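Local coordinates for protein xylan esterase 1 (Thermoanaerobacterium sp. 'JW/SL YS485', PDB 3FCY) that probably removes acetyl groups from xylan and from cephalosporin C, as a CE7 carbohydrate esterase of the alpha/beta-hydrolase fold, at residues 82-87 and 122-127. Numbering follows the deposited sequence.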
ATOM      1  N   CYS A  82      24.589 -15.241 -34.521  1.00 26.39           N
ATOM      2  CA  CYS A  82      24.226 -14.218 -33.545  1.00 27.09           C
ATOM      3  C   CYS A  82      25.338 -13.186 -33.445  1.00 25.75           C
ATOM      4  O   CYS A  82      26.457 -13.505 -33.042  1.00 24.14           O
ATOM      5  CB  CYS A  82      23.976 -14.854 -32.179  1.00 26.47           C
ATOM      6  SG  CYS A  82      22.559 -15.975 -32.155  1.00 29.01           S
ATOM      7  N   TYR A  83      25.016 -11.952 -33.814  1.00 25.35           N
ATOM      8  CA  TYR A  83      25.987 -10.863 -33.795  1.00 26.33           C
ATOM      9  C   TYR A  83      25.543  -9.662 -32.976  1.00 27.05           C
ATOM     10  O   TYR A  83      24.350  -9.344 -32.890  1.00 24.71           O
ATOM     11  CB  TYR A  83      26.242 -10.345 -35.215  1.00 28.32           C
ATOM     12  CG  TYR A  83      26.769 -11.355 -36.204  1.00 32.81           C
ATOM     13  CD1 TYR A  83      28.058 -11.873 -36.084  1.00 35.05           C
ATOM     14  CD2 TYR A  83      25.990 -11.764 -37.286  1.00 34.01           C
ATOM     15  CE1 TYR A  83      28.560 -12.774 -37.022  1.00 36.75           C
ATOM     16  CE2 TYR A  83      26.481 -12.659 -38.229  1.00 35.59           C
ATOM     17  CZ  TYR A  83      27.765 -13.161 -38.091  1.00 37.37           C
ATOM     18  OH  TYR A  83      28.251 -14.052 -39.020  1.00 40.18           O
ATOM     19  N   ASP A  84      26.525  -8.990 -32.385  1.00 26.01           N
ATOM     20  CA  ASP A  84      26.283  -7.763 -31.654  1.00 26.33           C
ATOM     21  C   ASP A  84      26.593  -6.730 -32.730  1.00 28.03           C
ATOM     22  O   ASP A  84      27.716  -6.665 -33.237  1.00 28.16           O
ATOM     23  CB  ASP A  84      27.248  -7.630 -30.476  1.00 26.60           C
ATOM     24  CG  ASP A  84      26.801  -8.427 -29.273  1.00 24.30           C
ATOM     25  OD1 ASP A  84      27.614  -9.195 -28.724  1.00 25.09           O
ATOM     26  OD2 ASP A  84      25.627  -8.281 -28.875  1.00 25.43           O
ATOM     27  N   LEU A  85      25.582  -5.955 -33.109  1.00 27.80           N
ATOM     28  CA  LEU A  85      25.745  -4.955 -34.147  1.00 26.25           C
ATOM     29  C   LEU A  85      25.870  -3.553 -33.555  1.00 27.46           C
ATOM     30  O   LEU A  85      25.112  -3.177 -32.661  1.00 25.87           O
ATOM     31  CB  LEU A  85      24.554  -5.022 -35.111  1.00 25.29           C
ATOM     32  CG  LEU A  85      24.514  -4.081 -36.321  1.00 29.28           C
ATOM     33  CD1 LEU A  85      23.500  -4.608 -37.338  1.00 30.75           C
ATOM     34  CD2 LEU A  85      24.156  -2.674 -35.887  1.00 27.30           C
ATOM     35  N   TYR A  86      26.841  -2.793 -34.054  1.00 26.09           N
ATOM     36  CA  TYR A  86      27.055  -1.429 -33.590  1.00 25.99           C
ATOM     37  C   TYR A  86      27.103  -0.475 -34.765  1.00 24.73           C
ATOM     38  O   TYR A  86      27.706  -0.775 -35.793  1.00 25.72           O
ATOM     39  CB  TYR A  86      28.372  -1.301 -32.823  1.00 25.99           C
ATOM     40  CG  TYR A  86      28.506  -2.244 -31.659  1.00 28.84           C
ATOM     41  CD1 TYR A  86      28.929  -3.558 -31.853  1.00 29.58           C
ATOM     42  CD2 TYR A  86      28.208  -1.828 -30.361  1.00 27.24           C
ATOM     43  CE1 TYR A  86      29.057  -4.437 -30.788  1.00 30.46           C
ATOM     44  CE2 TYR A  86      28.331  -2.702 -29.284  1.00 29.12           C
ATOM     45  CZ  TYR A  86      28.757  -4.004 -29.507  1.00 29.99           C
ATOM     46  OH  TYR A  86      28.881  -4.879 -28.459  1.00 30.38           O
ATOM     47  N   PHE A  87      26.456   0.672 -34.617  1.00 24.94           N
ATOM     48  CA  PHE A  87      26.474   1.682 -35.661  1.00 25.25           C
ATOM     49  C   PHE A  87      26.463   3.054 -35.009  1.00 25.55           C
ATOM     50  O   PHE A  87      26.023   3.207 -33.870  1.00 26.52           O
ATOM     51  CB  PHE A  87      25.284   1.530 -36.615  1.00 24.48           C
ATOM     52  CG  PHE A  87      23.950   1.851 -35.999  1.00 25.64           C
ATOM     53  CD1 PHE A  87      23.252   0.894 -35.269  1.00 24.52           C
ATOM     54  CD2 PHE A  87      23.374   3.105 -36.183  1.00 25.64           C
ATOM     55  CE1 PHE A  87      21.995   1.181 -34.736  1.00 24.17           C
ATOM     56  CE2 PHE A  87      22.118   3.400 -35.652  1.00 25.91           C
ATOM     57  CZ  PHE A  87      21.427   2.436 -34.929  1.00 25.15           C
ATOM     58  N   GLY A 122      17.096  -7.426 -24.150  1.00 25.41           N
ATOM     59  CA  GLY A 122      16.815  -8.701 -23.508  1.00 26.71           C
ATOM     60  C   GLY A 122      17.737  -9.862 -23.839  1.00 28.61           C
ATOM     61  O   GLY A 122      18.911  -9.671 -24.162  1.00 27.97           O
ATOM     62  N   ASP A 123      17.197 -11.075 -23.738  1.00 27.59           N
ATOM     63  CA  ASP A 123      17.948 -12.296 -24.015  1.00 27.95           C
ATOM     64  C   ASP A 123      17.924 -12.626 -25.503  1.00 27.61           C
ATOM     65  O   ASP A 123      17.081 -12.119 -26.248  1.00 28.05           O
ATOM     66  CB  ASP A 123      17.352 -13.466 -23.223  1.00 31.01           C
ATOM     67  CG  ASP A 123      17.873 -13.541 -21.792  1.00 33.90           C
ATOM     68  OD1 ASP A 123      18.007 -12.490 -21.137  1.00 33.57           O
ATOM     69  OD2 ASP A 123      18.145 -14.664 -21.320  1.00 38.22           O
ATOM     70  N   TRP A 124      18.850 -13.477 -25.933  1.00 24.26           N
ATOM     71  CA  TRP A 124      18.917 -13.878 -27.336  1.00 23.15           C
ATOM     72  C   TRP A 124      17.853 -14.910 -27.694  1.00 23.21           C
ATOM     73  O   TRP A 124      17.153 -14.772 -28.694  1.00 22.48           O
ATOM     74  CB  TRP A 124      20.277 -14.506 -27.666  1.00 21.38           C
ATOM     75  CG  TRP A 124      21.423 -13.565 -27.622  1.00 21.50           C
ATOM     76  CD1 TRP A 124      22.188 -13.249 -26.538  1.00 23.95           C
ATOM     77  CD2 TRP A 124      21.916 -12.776 -28.707  1.00 20.59           C
ATOM     78  NE1 TRP A 124      23.129 -12.309 -26.880  1.00 24.12           N
ATOM     79  CE2 TRP A 124      22.982 -11.999 -28.206  1.00 22.71           C
ATOM     80  CE3 TRP A 124      21.559 -12.648 -30.055  1.00 20.26           C
ATOM     81  CZ2 TRP A 124      23.697 -11.101 -29.009  1.00 22.52           C
ATOM     82  CZ3 TRP A 124      22.268 -11.758 -30.854  1.00 19.43           C
ATOM     83  CH2 TRP A 124      23.325 -10.995 -30.326  1.00 20.98           C
ATOM     84  N   ASN A 125      17.748 -15.936 -26.852  1.00 22.16           N
ATOM     85  CA  ASN A 125      16.855 -17.067 -27.080  1.00 23.17           C
ATOM     86  C   ASN A 125      15.404 -16.795 -27.466  1.00 22.46           C
ATOM     87  O   ASN A 125      14.892 -17.431 -28.382  1.00 22.34           O
ATOM     88  CB  ASN A 125      16.910 -18.016 -25.871  1.00 21.38           C
ATOM     89  CG  ASN A 125      15.877 -17.684 -24.819  1.00 22.42           C
ATOM     90  OD1 ASN A 125      14.725 -18.097 -24.921  1.00 22.73           O
ATOM     91  ND2 ASN A 125      16.280 -16.923 -23.803  1.00 20.65           N
ATOM     92  N   ASP A 126      14.742 -15.860 -26.793  1.00 23.01           N
ATOM     93  CA  ASP A 126      13.342 -15.586 -27.098  1.00 24.08           C
ATOM     94  C   ASP A 126      13.121 -14.807 -28.395  1.00 24.82           C
ATOM     95  O   ASP A 126      11.982 -14.532 -28.776  1.00 24.63           O
ATOM     96  CB  ASP A 126      12.668 -14.876 -25.914  1.00 25.07           C
ATOM     97  CG  ASP A 126      13.341 -13.570 -25.552  1.00 25.63           C
ATOM     98  OD1 ASP A 126      13.177 -12.583 -26.303  1.00 22.58           O
ATOM     99  OD2 ASP A 126      14.039 -13.537 -24.513  1.00 26.55           O
ATOM    100  N   LYS A 127      14.211 -14.455 -29.075  1.00 25.17           N
ATOM    101  CA  LYS A 127      14.113 -13.750 -30.348  1.00 23.41           C
ATOM    102  C   LYS A 127      14.087 -14.813 -31.445  1.00 23.59           C
ATOM    103  O   LYS A 127      13.723 -14.538 -32.591  1.00 24.55           O
ATOM    104  CB  LYS A 127      15.329 -12.838 -30.576  1.00 25.02           C
ATOM    105  CG  LYS A 127      15.566 -11.773 -29.506  1.00 25.10           C
ATOM    106  CD  LYS A 127      14.377 -10.832 -29.362  1.00 24.08           C
ATOM    107  CE  LYS A 127      14.644  -9.749 -28.315  1.00 23.04           C
ATOM    108  NZ  LYS A 127      14.959 -10.314 -26.970  1.00 22.06           N
TER
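With CG anti to its carbonyl carbon (chi1 -68°), the indole of W124 reaches out to strand 80-88. C82 has a similar torsion (chi1 -65°), which swings SG out beside W124 CE3. Its CB approaches the six-membered ring of W124 obliquely and off-centre, 4.2 Å from the centroid, in a CH-pi contact. The sulfur stands farther out: C82 SG is 4.9 Å from that centroid, an oblique sulfur-aromatic contact. At the ring edge, Y83 O lies in the plane of the indole, 3.2 Å from W124 CH2. D84 OD2 also meets the edge, 3.4 Å from W124 CZ2, with carboxylate and ring planes 60° apart. This oxygen takes a hydrogen bond from H96 NE2.

The contact joins the antiparallel end of the alpha/beta-hydrolase sheet to the loop between strand 108-114 and helix 128-131. F75 stacks on the indole, and K98 makes a cation-pi contact with it. An alanine in place of W124 would probably leave C82 and F75 without their aromatic partner and open a gap between loop and strand. The loop also faces another subunit: D335 of that chain accepts hydrogen bonds from W124 N and N125 N.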